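Local atomic coordinates of protein angel homolog 2 (Homo sapiens, PDB entry 6RW0), a protein that acts as a 2',3'-cyclic phosphatase of the CCR4/nocturin family and probably binds mRNA 3'-untranslated regions. Residues F50-M55 with G387-L392. Residues are numbered along the deposited sequence; the frame is centred on the assembly and turned at random.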
loop_
_atom_site.group_PDB
_atom_site.type_symbol
_atom_site.label_atom_id
_atom_site.label_comp_id
_atom_site.label_asym_id
_atom_site.label_seq_id
_atom_site.Cartn_x
_atom_site.Cartn_y
_atom_site.Cartn_z
ATOM N N PHE A 50 23.559 1.937 4.840
ATOM C CA PHE A 50 22.547 2.960 5.168
ATOM C C PHE A 50 21.333 2.177 5.666
ATOM O O PHE A 50 20.822 1.422 4.895
ATOM C CB PHE A 50 22.213 3.837 3.965
ATOM C CG PHE A 50 21.109 4.827 4.213
ATOM C CD1 PHE A 50 21.317 5.957 4.974
ATOM C CD2 PHE A 50 19.848 4.623 3.689
ATOM C CE1 PHE A 50 20.303 6.872 5.186
ATOM C CE2 PHE A 50 18.835 5.531 3.914
ATOM C CZ PHE A 50 19.058 6.652 4.660
ATOM N N ASP A 51 20.898 2.371 6.902
ATOM C CA ASP A 51 19.757 1.631 7.479
ATOM C C ASP A 51 18.589 2.603 7.580
ATOM O O ASP A 51 18.820 3.739 7.894
ATOM C CB ASP A 51 20.090 1.063 8.857
ATOM C CG ASP A 51 21.070 -0.093 8.840
ATOM O OD1 ASP A 51 21.380 -0.579 7.781
ATOM O OD2 ASP A 51 21.496 -0.483 9.917
ATOM N N PHE A 52 17.380 2.165 7.260
ATOM C CA PHE A 52 16.193 3.031 7.356
ATOM C C PHE A 52 14.979 2.147 7.562
ATOM O O PHE A 52 14.954 1.038 7.111
ATOM C CB PHE A 52 16.041 3.920 6.120
ATOM C CG PHE A 52 15.750 3.179 4.848
ATOM C CD1 PHE A 52 16.741 2.510 4.164
ATOM C CD2 PHE A 52 14.467 3.136 4.349
ATOM C CE1 PHE A 52 16.460 1.828 2.999
ATOM C CE2 PHE A 52 14.190 2.453 3.183
ATOM C CZ PHE A 52 15.184 1.803 2.510
ATOM N N SER A 53 14.003 2.708 8.239
ATOM C CA SER A 53 12.746 2.035 8.515
ATOM C C SER A 53 11.595 2.676 7.751
ATOM O O SER A 53 11.623 3.871 7.426
ATOM C CB SER A 53 12.440 2.052 10.014
ATOM O OG SER A 53 12.406 3.385 10.504
ATOM N N VAL A 54 10.586 1.853 7.463
ATOM C CA VAL A 54 9.417 2.233 6.680
ATOM C C VAL A 54 8.170 1.720 7.378
ATOM O O VAL A 54 8.084 0.530 7.708
ATOM C CB VAL A 54 9.459 1.650 5.252
ATOM C CG1 VAL A 54 8.197 2.064 4.466
ATOM C CG2 VAL A 54 10.701 2.065 4.515
ATOM N N MET A 55 7.210 2.606 7.540
ATOM C CA MET A 55 5.898 2.272 8.113
ATOM C C MET A 55 4.830 2.467 7.031
ATOM O O MET A 55 4.871 3.502 6.394
ATOM C CB MET A 55 5.570 3.185 9.286
ATOM C CG MET A 55 4.170 2.970 9.791
ATOM S SD MET A 55 3.755 4.077 11.144
ATOM C CE MET A 55 4.459 3.164 12.503
ATOM N N GLY A 387 19.175 -3.125 -7.593
ATOM C CA GLY A 387 19.301 -2.329 -6.359
ATOM C C GLY A 387 18.636 -3.037 -5.201
ATOM O O GLY A 387 17.628 -2.570 -4.734
ATOM N N GLY A 388 19.200 -4.137 -4.736
ATOM C CA GLY A 388 18.598 -4.913 -3.646
ATOM C C GLY A 388 18.701 -4.252 -2.278
ATOM O O GLY A 388 19.643 -3.521 -2.022
ATOM N N LEU A 389 17.748 -4.534 -1.403
ATOM C CA LEU A 389 17.755 -4.087 -0.001
ATOM C C LEU A 389 17.749 -5.341 0.865
ATOM O O LEU A 389 17.224 -6.337 0.433
ATOM C CB LEU A 389 16.499 -3.270 0.285
ATOM C CG LEU A 389 16.467 -1.878 -0.318
ATOM C CD1 LEU A 389 15.073 -1.295 -0.179
ATOM C CD2 LEU A 389 17.501 -0.988 0.338
ATOM N N LYS A 390 18.347 -5.277 2.040
ATOM C CA LYS A 390 18.297 -6.395 2.996
ATOM C C LYS A 390 17.235 -6.065 4.038
ATOM O O LYS A 390 17.236 -4.965 4.551
ATOM C CB LYS A 390 19.650 -6.606 3.673
ATOM C CG LYS A 390 20.796 -6.851 2.714
ATOM C CD LYS A 390 20.924 -8.283 2.282
ATOM C CE LYS A 390 22.278 -8.580 1.663
ATOM N NZ LYS A 390 23.396 -8.042 2.477
ATOM N N LEU A 391 16.331 -6.992 4.276
ATOM C CA LEU A 391 15.351 -6.831 5.341
ATOM C C LEU A 391 16.009 -7.227 6.655
ATOM O O LEU A 391 16.412 -8.381 6.830
ATOM C CB LEU A 391 14.126 -7.703 5.089
ATOM C CG LEU A 391 13.075 -7.618 6.193
ATOM C CD1 LEU A 391 12.501 -6.228 6.299
ATOM C CD2 LEU A 391 11.966 -8.622 5.931
ATOM N N LEU A 392 16.126 -6.271 7.570
ATOM C CA LEU A 392 16.733 -6.555 8.864
ATOM C C LEU A 392 15.713 -7.028 9.893
ATOM O O LEU A 392 16.015 -7.915 10.701
ATOM C CB LEU A 392 17.412 -5.292 9.397
ATOM C CG LEU A 392 18.551 -4.695 8.576
ATOM C CD1 LEU A 392 19.032 -3.395 9.229
ATOM C CD2 LEU A 392 19.684 -5.700 8.460
#
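Phe52 and Leu389 form the apolar half of this contact. The branched end of Leu389 meets the far rim of the ring: CD2 of Leu389 lies 4.0 Å from CE1 of Phe52, near the ring plane and at its edge, while CD1 of Leu389 approaches CZ of Phe52 at 4.1 Å. The two side chains run at about a right angle to one another. With CG of Phe52 between the backbone N and the carbonyl carbon (chi1 66°), the CE1/CZ end of the ring is what arrives at Leu389. Ile189 of strand 189-195 and Val232 of strand 231-236, in the facing sheet, touch Phe52 and Leu389 respectively, so this pair belongs to the buried layer between the two sheets of the DNase I-like alpha/beta sandwich. Within their own sheet, strands 49-58 and 390-395 are not neighbours; strand 421-428 runs between them, antiparallel to both. The Phe52–Leu389 pair passes it on the face turned to the other sheet, the Asp51–Leu392 pair on the opposite face. The CA atoms of Asp51 and Leu392 are accordingly 8.8 Å apart.

The second meeting sets a methyl against a carboxylate. CD1 of Leu392 sits over the flat face of the Asp51 carboxylate, nearly above CG and 3.9 Å from CG, OD1 and OD2 alike, in van der Waals contact with all three. Arg426 of the intervening strand forms a salt bridge with OD1 of Asp51 and also touches Leu392, which packs against Lys424 as well.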